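Minor fimbrium subunit Mfa5 (Porphyromonas gingivalis ATCC 33277, PDB 6TO1) serves as an accessory subunit of the minor fimbriae, the surface pili that mediate biofilm formation and adhesion to host cells and other oral bacteria. Local coordinates at residues Val129-Gln134 and Ala173-Asp178; Tyr177-His182 and Thr202-Thr207; Thr239-Val244 and Tyr338-Ala343. All coordinates share one frame; numbering follows the deposited sequence. Where two conformers were deposited one is given.

Contact 1. Residues Val129-Gln134 and Ala173-Asp178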
loop_
_atom_site.group_PDB
_atom_site.type_symbol
_atom_site.label_atom_id
_atom_site.label_comp_id
_atom_site.label_asym_id
_atom_site.label_seq_id
_atom_site.Cartn_x
_atom_site.Cartn_y
_atom_site.Cartn_z
ATOM N N VAL A 129 -19.081 -13.298 -11.390
ATOM C CA VAL A 129 -20.294 -14.054 -11.663
ATOM C C VAL A 129 -19.895 -15.312 -12.407
ATOM O O VAL A 129 -19.356 -15.241 -13.520
ATOM C CB VAL A 129 -21.336 -13.281 -12.495
ATOM C CG1 VAL A 129 -22.606 -14.165 -12.600
ATOM C CG2 VAL A 129 -21.645 -11.938 -11.893
ATOM N N MET A 130 -20.158 -16.462 -11.802
ATOM C CA MET A 130 -19.930 -17.743 -12.443
ATOM C C MET A 130 -21.206 -18.150 -13.162
ATOM O O MET A 130 -22.304 -18.033 -12.603
ATOM C CB MET A 130 -19.545 -18.799 -11.414
ATOM C CG MET A 130 -18.214 -18.541 -10.739
ATOM S SD MET A 130 -17.889 -19.779 -9.467
ATOM C CE MET A 130 -17.595 -21.257 -10.438
ATOM N N VAL A 131 -21.050 -18.633 -14.397
ATOM C CA VAL A 131 -22.176 -19.012 -15.281
ATOM C C VAL A 131 -21.914 -20.429 -15.779
ATOM O O VAL A 131 -20.958 -20.655 -16.548
ATOM C CB VAL A 131 -22.306 -18.036 -16.468
ATOM C CG1 VAL A 131 -23.518 -18.346 -17.316
ATOM C CG2 VAL A 131 -22.319 -16.604 -15.952
ATOM N N ILE A 132 -22.776 -21.378 -15.398
ATOM C CA ILE A 132 -22.534 -22.793 -15.673
ATOM C C ILE A 132 -23.636 -23.357 -16.569
ATOM O O ILE A 132 -24.821 -23.290 -16.235
ATOM C CB ILE A 132 -22.395 -23.626 -14.381
ATOM C CG1 ILE A 132 -21.403 -22.950 -13.422
ATOM C CG2 ILE A 132 -21.932 -25.062 -14.703
ATOM C CD1 ILE A 132 -21.082 -23.754 -12.162
ATOM N N ASP A 133 -23.209 -23.938 -17.696
ATOM C CA ASP A 133 -24.020 -24.700 -18.649
ATOM C C ASP A 133 -24.455 -26.017 -18.016
ATOM O O ASP A 133 -23.606 -26.853 -17.708
ATOM C CB ASP A 133 -23.105 -24.906 -19.851
ATOM C CG ASP A 133 -23.732 -25.627 -21.014
ATOM O OD1 ASP A 133 -24.822 -26.230 -20.916
ATOM O OD2 ASP A 133 -23.065 -25.597 -22.068
ATOM N N GLN A 134 -25.760 -26.184 -17.759
ATOM C CA GLN A 134 -26.316 -27.477 -17.345
ATOM C C GLN A 134 -27.243 -28.050 -18.419
ATOM O O GLN A 134 -28.253 -28.698 -18.113
ATOM C CB GLN A 134 -27.038 -27.376 -15.986
ATOM C CG GLN A 134 -28.258 -26.501 -15.922
ATOM C CD GLN A 134 -29.082 -26.711 -14.627
ATOM O OE1 GLN A 134 -28.559 -27.118 -13.593
ATOM N NE2 GLN A 134 -30.370 -26.434 -14.703
ATOM N N ALA A 173 -21.225 -14.480 -7.387
ATOM C CA ALA A 173 -22.605 -14.790 -7.724
ATOM C C ALA A 173 -22.619 -15.978 -8.688
ATOM O O ALA A 173 -21.599 -16.329 -9.302
ATOM C CB ALA A 173 -23.307 -13.588 -8.356
ATOM N N LEU A 174 -23.785 -16.618 -8.788
ATOM C CA LEU A 174 -23.871 -17.885 -9.494
ATOM C C LEU A 174 -25.121 -17.967 -10.352
ATOM O O LEU A 174 -26.238 -17.761 -9.865
ATOM C CB LEU A 174 -23.832 -19.051 -8.495
ATOM C CG LEU A 174 -23.862 -20.444 -9.114
ATOM C CD1 LEU A 174 -22.609 -20.712 -9.959
ATOM C CD2 LEU A 174 -24.043 -21.500 -8.000
ATOM N N VAL A 175 -24.896 -18.275 -11.632
ATOM C CA VAL A 175 -25.925 -18.499 -12.633
ATOM C C VAL A 175 -25.739 -19.898 -13.238
ATOM O O VAL A 175 -24.619 -20.315 -13.539
ATOM C CB VAL A 175 -25.843 -17.430 -13.751
ATOM C CG1 VAL A 175 -26.834 -17.763 -14.868
ATOM C CG2 VAL A 175 -26.105 -16.027 -13.214
ATOM N N SER A 176 -26.836 -20.615 -13.443
ATOM C CA SER A 176 -26.816 -21.808 -14.275
ATOM C C SER A 176 -27.770 -21.562 -15.436
ATOM O O SER A 176 -28.600 -20.646 -15.403
ATOM C CB SER A 176 -27.217 -23.067 -13.507
ATOM O OG SER A 176 -28.594 -23.036 -13.181
ATOM N N TYR A 177 -27.641 -22.365 -16.490
ATOM C CA TYR A 177 -28.579 -22.210 -17.563
ATOM C C TYR A 177 -28.738 -23.504 -18.344
ATOM O O TYR A 177 -27.828 -24.334 -18.439
ATOM C CB TYR A 177 -28.190 -21.068 -18.529
ATOM C CG TYR A 177 -26.945 -21.331 -19.347
ATOM C CD1 TYR A 177 -27.021 -21.867 -20.622
ATOM C CD2 TYR A 177 -25.692 -21.014 -18.858
ATOM C CE1 TYR A 177 -25.894 -22.091 -21.370
ATOM C CE2 TYR A 177 -24.570 -21.243 -19.598
ATOM C CZ TYR A 177 -24.669 -21.776 -20.860
ATOM O OH TYR A 177 -23.524 -21.984 -21.608
ATOM N N ASP A 178 -29.930 -23.641 -18.892
ATOM C CA ASP A 178 -30.260 -24.655 -19.885
ATOM C C ASP A 178 -31.003 -23.919 -21.004
ATOM O O ASP A 178 -30.419 -23.065 -21.691
ATOM C CB ASP A 178 -31.075 -25.794 -19.273
ATOM C CG ASP A 178 -32.166 -25.321 -18.331
ATOM O OD1 ASP A 178 -33.222 -24.856 -18.822
ATOM O OD2 ASP A 178 -31.951 -25.424 -17.078
HETATM O O HOH W 1 -29.225 -25.252 -11.573
#

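Contact 2. Residues Tyr177-His182 and Thr202-Thr207. With MG (magnesium ion), chain B; PO4 (phosphate ion), chain C.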
loop_
_atom_site.group_PDB
_atom_site.type_symbol
_atom_site.label_atom_id
_atom_site.label_comp_id
_atom_site.label_asym_id
_atom_site.label_seq_id
_atom_site.Cartn_x
_atom_site.Cartn_y
_atom_site.Cartn_z
ATOM N N TYR A 177 -27.641 -22.365 -16.490
ATOM C CA TYR A 177 -28.579 -22.210 -17.563
ATOM C C TYR A 177 -28.738 -23.504 -18.344
ATOM O O TYR A 177 -27.828 -24.334 -18.439
ATOM C CB TYR A 177 -28.190 -21.068 -18.529
ATOM C CG TYR A 177 -26.945 -21.331 -19.347
ATOM C CD1 TYR A 177 -27.021 -21.867 -20.622
ATOM C CD2 TYR A 177 -25.692 -21.014 -18.858
ATOM C CE1 TYR A 177 -25.894 -22.091 -21.370
ATOM C CE2 TYR A 177 -24.570 -21.243 -19.598
ATOM C CZ TYR A 177 -24.669 -21.776 -20.860
ATOM O OH TYR A 177 -23.524 -21.984 -21.608
ATOM N N ASP A 178 -29.930 -23.641 -18.892
ATOM C CA ASP A 178 -30.260 -24.655 -19.885
ATOM C C ASP A 178 -31.003 -23.919 -21.004
ATOM O O ASP A 178 -30.419 -23.065 -21.691
ATOM C CB ASP A 178 -31.075 -25.794 -19.273
ATOM C CG ASP A 178 -32.166 -25.321 -18.331
ATOM O OD1 ASP A 178 -33.222 -24.856 -18.822
ATOM O OD2 ASP A 178 -31.951 -25.424 -17.078
ATOM N N HIS A 179 -32.275 -24.244 -21.234
ATOM C CA HIS A 179 -33.023 -23.446 -22.198
ATOM C C HIS A 179 -33.427 -22.091 -21.637
ATOM O O HIS A 179 -33.944 -21.262 -22.386
ATOM C CB HIS A 179 -34.272 -24.188 -22.719
ATOM C CG HIS A 179 -35.204 -24.659 -21.651
ATOM N ND1 HIS A 179 -35.098 -25.913 -21.092
ATOM C CD2 HIS A 179 -36.244 -24.050 -21.032
ATOM C CE1 HIS A 179 -36.049 -26.066 -20.185
ATOM N NE2 HIS A 179 -36.756 -24.949 -20.129
ATOM N N GLU A 180 -33.169 -21.830 -20.356
ATOM C CA GLU A 180 -33.366 -20.528 -19.739
ATOM C C GLU A 180 -32.337 -20.393 -18.618
ATOM O O GLU A 180 -31.831 -21.400 -18.112
ATOM C CB GLU A 180 -34.799 -20.386 -19.193
ATOM C CG GLU A 180 -35.019 -21.353 -18.079
ATOM C CD GLU A 180 -36.457 -21.518 -17.665
ATOM O OE1 GLU A 180 -37.278 -20.631 -17.956
ATOM O OE2 GLU A 180 -36.743 -22.553 -17.023
ATOM N N PRO A 181 -31.989 -19.179 -18.228
ATOM C CA PRO A 181 -31.016 -19.011 -17.149
ATOM C C PRO A 181 -31.702 -19.075 -15.792
ATOM O O PRO A 181 -32.911 -18.829 -15.657
ATOM C CB PRO A 181 -30.440 -17.612 -17.435
ATOM C CG PRO A 181 -31.611 -16.858 -18.021
ATOM C CD PRO A 181 -32.342 -17.894 -18.868
ATOM N N HIS A 182 -30.895 -19.389 -14.783
ATOM C CA HIS A 182 -31.357 -19.501 -13.405
ATOM C C HIS A 182 -30.440 -18.735 -12.466
ATOM O O HIS A 182 -29.232 -18.969 -12.461
ATOM C CB HIS A 182 -31.376 -20.948 -12.942
ATOM C CG HIS A 182 -32.091 -21.864 -13.880
ATOM N ND1 HIS A 182 -33.464 -21.846 -14.022
ATOM C CD2 HIS A 182 -31.635 -22.841 -14.702
ATOM C CE1 HIS A 182 -33.820 -22.765 -14.905
ATOM N NE2 HIS A 182 -32.732 -23.372 -15.342
ATOM N N THR A 202 -28.144 -30.053 -12.797
ATOM C CA THR A 202 -28.713 -31.240 -13.396
ATOM C C THR A 202 -28.983 -30.974 -14.870
ATOM O O THR A 202 -29.380 -29.855 -15.223
ATOM C CB THR A 202 -30.010 -31.605 -12.655
ATOM O OG1 THR A 202 -30.433 -32.917 -13.018
ATOM C CG2 THR A 202 -31.088 -30.613 -12.998
ATOM N N PRO A 203 -28.773 -31.951 -15.742
ATOM C CA PRO A 203 -28.881 -31.673 -17.190
ATOM C C PRO A 203 -30.317 -31.483 -17.649
ATOM O O PRO A 203 -31.181 -32.323 -17.401
ATOM C CB PRO A 203 -28.247 -32.908 -17.847
ATOM C CG PRO A 203 -27.562 -33.662 -16.756
ATOM C CD PRO A 203 -28.235 -33.299 -15.467
ATOM N N ILE A 204 -30.558 -30.382 -18.368
ATOM C CA ILE A 204 -31.868 -30.022 -18.884
ATOM C C ILE A 204 -31.681 -29.595 -20.336
ATOM O O ILE A 204 -30.681 -28.956 -20.668
ATOM C CB ILE A 204 -32.521 -28.893 -18.059
ATOM C CG1 ILE A 204 -32.769 -29.368 -16.625
ATOM C CG2 ILE A 204 -33.797 -28.421 -18.701
ATOM C CD1 ILE A 204 -33.289 -28.285 -15.693
ATOM N N TRP A 205 -32.632 -29.943 -21.201
ATOM C CA TRP A 205 -32.477 -29.635 -22.621
ATOM C C TRP A 205 -32.272 -28.135 -22.844
ATOM O O TRP A 205 -32.859 -27.292 -22.164
ATOM C CB TRP A 205 -33.709 -30.116 -23.445
ATOM C CG TRP A 205 -35.035 -29.474 -23.075
ATOM C CD1 TRP A 205 -35.962 -29.928 -22.151
ATOM C CD2 TRP A 205 -35.591 -28.253 -23.613
ATOM N NE1 TRP A 205 -37.022 -29.053 -22.078
ATOM C CE2 TRP A 205 -36.830 -28.034 -22.976
ATOM C CE3 TRP A 205 -35.164 -27.344 -24.575
ATOM C CZ2 TRP A 205 -37.622 -26.928 -23.252
ATOM C CZ3 TRP A 205 -35.950 -26.240 -24.836
ATOM C CH2 TRP A 205 -37.169 -26.050 -24.192
ATOM N N GLY A 206 -31.474 -27.808 -23.864
ATOM C CA GLY A 206 -31.369 -26.437 -24.321
ATOM C C GLY A 206 -30.105 -25.769 -23.818
ATOM O O GLY A 206 -29.744 -25.956 -22.664
ATOM N N THR A 207 -29.432 -24.986 -24.656
ATOM C CA THR A 207 -28.186 -24.324 -24.269
ATOM C C THR A 207 -28.294 -22.838 -24.617
ATOM O O THR A 207 -27.826 -22.387 -25.674
ATOM C CB THR A 207 -26.978 -24.989 -24.939
ATOM O OG1 THR A 207 -26.983 -26.418 -24.730
ATOM C CG2 THR A 207 -25.681 -24.396 -24.414
HETATM MG MG MG B . -25.691 -28.018 -24.543
HETATM P P PO4 C . -28.540 -29.175 -25.605
HETATM O O1 PO4 C . -29.686 -29.736 -24.743
HETATM O O2 PO4 C . -28.921 -27.792 -26.116
HETATM O O3 PO4 C . -28.394 -30.099 -26.799
HETATM O O4 PO4 C . -27.255 -29.190 -24.867
HETATM O O HOH W 2 -23.966 -26.999 -24.201
HETATM O O HOH W 3 -25.127 -27.946 -26.566
#

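Contact 3. Residues Thr239-Val244 and Tyr338-Ala343. With PO4 (phosphate ion), chain C.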
loop_
_atom_site.group_PDB
_atom_site.type_symbol
_atom_site.label_atom_id
_atom_site.label_comp_id
_atom_site.label_asym_id
_atom_site.label_seq_id
_atom_site.Cartn_x
_atom_site.Cartn_y
_atom_site.Cartn_z
ATOM N N THR A 239 -27.307 -23.457 -28.348
ATOM C CA THR A 239 -28.401 -23.930 -29.167
ATOM C C THR A 239 -29.687 -23.127 -28.992
ATOM O O THR A 239 -30.704 -23.482 -29.600
ATOM C CB THR A 239 -28.703 -25.412 -28.869
ATOM O OG1 THR A 239 -29.067 -25.565 -27.493
ATOM C CG2 THR A 239 -27.518 -26.301 -29.200
ATOM N N GLU A 240 -29.684 -22.085 -28.169
ATOM C CA GLU A 240 -30.853 -21.241 -27.928
ATOM C C GLU A 240 -30.401 -19.792 -27.833
ATOM O O GLU A 240 -29.267 -19.517 -27.428
ATOM C CB GLU A 240 -31.572 -21.608 -26.625
ATOM C CG GLU A 240 -31.981 -23.080 -26.531
ATOM C CD GLU A 240 -33.381 -23.349 -27.046
ATOM O OE1 GLU A 240 -34.099 -22.394 -27.425
ATOM O OE2 GLU A 240 -33.768 -24.544 -27.096
ATOM N N GLN A 241 -31.300 -18.868 -28.166
ATOM C CA GLN A 241 -30.994 -17.450 -28.050
ATOM C C GLN A 241 -32.281 -16.641 -27.937
ATOM O O GLN A 241 -33.395 -17.157 -28.084
ATOM C CB GLN A 241 -30.152 -16.972 -29.240
ATOM C CG GLN A 241 -30.938 -16.813 -30.523
ATOM C CD GLN A 241 -30.156 -16.063 -31.590
ATOM O OE1 GLN A 241 -29.285 -16.614 -32.236
ATOM N NE2 GLN A 241 -30.460 -14.793 -31.756
ATOM N N TYR A 242 -32.105 -15.331 -27.691
ATOM C CA TYR A 242 -33.245 -14.442 -27.603
ATOM C C TYR A 242 -33.678 -13.960 -28.986
ATOM O O TYR A 242 -32.854 -13.834 -29.905
ATOM C CB TYR A 242 -32.924 -13.215 -26.736
ATOM C CG TYR A 242 -32.759 -13.542 -25.273
ATOM C CD1 TYR A 242 -33.734 -14.282 -24.601
ATOM C CD2 TYR A 242 -31.632 -13.127 -24.569
ATOM C CE1 TYR A 242 -33.595 -14.595 -23.278
ATOM C CE2 TYR A 242 -31.475 -13.437 -23.228
ATOM C CZ TYR A 242 -32.462 -14.185 -22.596
ATOM O OH TYR A 242 -32.329 -14.503 -21.276
ATOM N N PRO A 243 -34.951 -13.595 -29.116
ATOM C CA PRO A 243 -35.443 -13.064 -30.388
ATOM C C PRO A 243 -34.765 -11.763 -30.773
ATOM O O PRO A 243 -34.360 -10.964 -29.925
ATOM C CB PRO A 243 -36.938 -12.826 -30.128
ATOM C CG PRO A 243 -37.274 -13.649 -28.934
ATOM C CD PRO A 243 -36.021 -13.720 -28.107
ATOM N N VAL A 244 -34.688 -11.549 -32.072
ATOM C CA VAL A 244 -34.150 -10.330 -32.657
ATOM C C VAL A 244 -35.325 -9.446 -33.080
ATOM O O VAL A 244 -36.186 -9.875 -33.852
ATOM C CB VAL A 244 -33.252 -10.653 -33.858
ATOM C CG1 VAL A 244 -32.839 -9.374 -34.581
ATOM C CG2 VAL A 244 -32.014 -11.461 -33.449
ATOM N N TYR A 338 -30.625 -18.287 -37.489
ATOM C CA TYR A 338 -30.082 -17.787 -36.232
ATOM C C TYR A 338 -28.967 -18.728 -35.779
ATOM O O TYR A 338 -29.030 -19.945 -35.982
ATOM C CB TYR A 338 -31.184 -17.664 -35.176
ATOM C CG TYR A 338 -32.288 -16.692 -35.590
ATOM C CD1 TYR A 338 -32.153 -15.318 -35.405
ATOM C CD2 TYR A 338 -33.458 -17.161 -36.189
ATOM C CE1 TYR A 338 -33.147 -14.440 -35.816
ATOM C CE2 TYR A 338 -34.472 -16.297 -36.562
ATOM C CZ TYR A 338 -34.298 -14.945 -36.408
ATOM O OH TYR A 338 -35.295 -14.077 -36.795
ATOM N N PHE A 339 -27.930 -18.150 -35.185
ATOM C CA PHE A 339 -26.684 -18.828 -34.849
ATOM C C PHE A 339 -26.397 -18.537 -33.383
ATOM O O PHE A 339 -25.720 -17.549 -33.054
ATOM C CB PHE A 339 -25.582 -18.336 -35.788
ATOM C CG PHE A 339 -24.232 -18.974 -35.578
ATOM C CD1 PHE A 339 -24.089 -20.205 -34.960
ATOM C CD2 PHE A 339 -23.110 -18.321 -36.030
ATOM C CE1 PHE A 339 -22.844 -20.762 -34.777
ATOM C CE2 PHE A 339 -21.857 -18.858 -35.865
ATOM C CZ PHE A 339 -21.717 -20.086 -35.231
ATOM N N PRO A 340 -26.932 -19.348 -32.466
ATOM C CA PRO A 340 -26.776 -19.018 -31.035
ATOM C C PRO A 340 -25.356 -18.837 -30.553
ATOM O O PRO A 340 -25.140 -18.017 -29.645
ATOM C CB PRO A 340 -27.487 -20.194 -30.335
ATOM C CG PRO A 340 -28.643 -20.454 -31.240
ATOM C CD PRO A 340 -28.046 -20.312 -32.662
ATOM N N CYS A 341 -24.362 -19.533 -31.120
ATOM C CA CYS A 341 -23.000 -19.290 -30.689
ATOM C C CYS A 341 -22.601 -17.834 -30.940
ATOM O O CYS A 341 -21.942 -17.208 -30.105
ATOM C CB CYS A 341 -22.015 -20.212 -31.404
ATOM S SG CYS A 341 -21.961 -21.935 -30.912
ATOM N N ASN A 342 -22.981 -17.289 -32.099
ATOM C CA ASN A 342 -22.705 -15.888 -32.400
ATOM C C ASN A 342 -23.535 -14.958 -31.519
ATOM O O ASN A 342 -23.052 -13.917 -31.106
ATOM C CB ASN A 342 -22.991 -15.597 -33.883
ATOM C CG ASN A 342 -21.711 -15.487 -34.723
ATOM O OD1 ASN A 342 -20.612 -15.800 -34.254
ATOM N ND2 ASN A 342 -21.865 -15.052 -35.949
ATOM N N ALA A 343 -24.788 -15.313 -31.210
ATOM C CA ALA A 343 -25.560 -14.471 -30.298
ATOM C C ALA A 343 -24.901 -14.384 -28.918
ATOM O O ALA A 343 -24.947 -13.335 -28.264
ATOM C CB ALA A 343 -26.985 -14.993 -30.160
HETATM P P PO4 C . -28.540 -29.175 -25.605
HETATM O O1 PO4 C . -29.686 -29.736 -24.743
HETATM O O2 PO4 C . -28.921 -27.792 -26.116
HETATM O O3 PO4 C . -28.394 -30.099 -26.799
HETATM O O4 PO4 C . -27.255 -29.190 -24.867
HETATM O O HOH W 4 -26.815 -18.387 -27.127
HETATM O O HOH W 5 -28.229 -15.414 -34.404
HETATM O O HOH W 6 -36.178 -12.905 -34.379
#

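Contact 1. Residues Val129-Gln134 and Ala173-Asp178
In Y177, chi1 of 68° sets CG between the backbone N and the carbonyl carbon, and the ring attached there lies against D133. Q134 CG is set likewise (chi1 64°), and the chain, extended beyond CG, carries the amide to D178. D133 CA lies over one face of the Y177 ring, displaced toward the rim and 3.9 Å from the centroid, a CH-pi contact. V131 CG1 reaches the same ring obliquely, 3.8 Å from Y177 CD2. A tyrosine suits this place because its flat ring packs on backbone and valine while its hydroxyl bonds T209; D133 meanwhile binds S135 and S234 through its two oxygens. The Q134 amide lies side by side with the D178 carboxylate, nearly coplanar, and NE2 donates to OD2 of D178 at 3.0 Å in a fairly straight bond (167°); OD2 also accepts from H182 NE2. Its other end, OE1, accepts a hydrogen bond from a water that also bonds S176 OG, and another from T202 N. The two strands run parallel: M130 N donates to A173 O at 2.9 Å, and M130 O receives V175 N at 2.8 Å. The beta-branched valines suit strand positions, V129 CG1 meeting V175 CG2 at 4.0 Å. Together the strands are the two beta members of a beta-alpha-beta unit crossing through helix 143-160. Helix 209-220 packs on the V129, V131, A173 and V175 face, while strands 227-234 and 181-186 flank the pair in the mixed sheet.

Contact 2. Residues Tyr177-His182 and Thr202-Thr207
The imidazole of H179 stacks face to face on the indole of W205 and, with the same ring, hydrogen-bonds that tryptophan's own carbonyl. The H179 ring and the six-membered ring of W205 are only 13° from parallel, their centroids 3.7 Å apart. H179 ND1 lies over the indole face and donates to W205 O at 2.8 Å, the oxygen lying in the imidazole plane. In H179, chi1 of 55° puts CG between the backbone N and carbonyl carbon, and the ring attached there lies on the indole. Histidine suits this place by offering a flat face and an in-plane N-H together. D178 OD1 sits above the opposite face of the imidazole, toward its rim, and I204 packs against the D178 carboxylate, CD1 being 3.4 Å from OD2. H182 NE2 donates to D178 OD2 at 2.8 Å from the syn side, out of the carboxylate plane. Glycine fits at position 206 because a CB there would clash with H179 CB and, at this backbone conformation (phi 102°), would also press on the carbonyl O of W205. G206 N donates to phosphate O1 at 2.8 Å. Next to it, T207 OG1 binds the magnesium ion at 2.1 Å and donates to phosphate O2 at 2.8 Å, while its methyl CG2 lies at the edge of the Y177 ring. S135 and S137, one phosphate oxygen and two waters complete the metal shell. Protein ligands that are all hydroxyls probably leave the magnesium strongly electrophilic, consistent with its binding of an anion and with the metal-ion-dependent adhesion site of von Willebrand A domains, where an acidic ligand group can take the place held here by phosphate.

Contact 3. Residues Thr239-Val244 and Tyr338-Ala343
Water-bridged packing joins the loop that follows strand 227-234 to the start of helix 340-353, with Q241 pressed between Y338, P340 and A343. Q241 CG lies between the backbone N and carbonyl carbon (chi1 75°), and the chain, extended beyond CG, reaches Y338 and A343. The Q241 amide stands steeply to the Y338 ring, their planes 72° apart, and its OE1 lies 3.5 Å from A343 CB, whose small methyl leaves room for it. A water donates to Q241 OE1 at 2.7 Å and accepts from F339 N, the N-cap residue. The other end of the amide turns back on its own loop, NE2 donating to Y242 O at 3.2 Å, so OE1 and one N-H of the buried amide have partners. P340 suits the first helical turn, where no backbone N-H is needed, and its ring carbon CB packs 3.5 Å from E240 O. A second water donates to both E240 O and P340 O. Farther along, V244 CG2 touches Y338 CE1 at 4.0 Å, and a third water receives V244 N and donates to Y338 OH, which also bonds E328. At the start of segment 239-244, T239 OG1 donates to phosphate O2 at 2.6 Å while accepting from T207 N; E240 forms a salt bridge with R315. Leaving a central parallel strand and bordering the magnesium, this loop is consistent with one flanking the metal-ion-dependent adhesion site in von Willebrand A domains.

Overall arrangement
All three contacts belong to the end of the domain that carries the magnesium. Contact 1 is the core: fully buried in the central sheet, chiefly backbone bonds and apolar side chains, with a polar end at Q134 and D178. Contact 2 shares Y177 and D178 with it and is tied to it by S176 O with H182 N and Q134 O with I204 N; in this partly exposed loop region ring stacking, metal and anion binding are added to the packing. Contact 3, about 14 Å from contact 2 between centres, is again buried but relies largely on water. It meets contact 2 at T207 O and E240 N, and both touch the phosphate; contacts 1 and 3 do not touch.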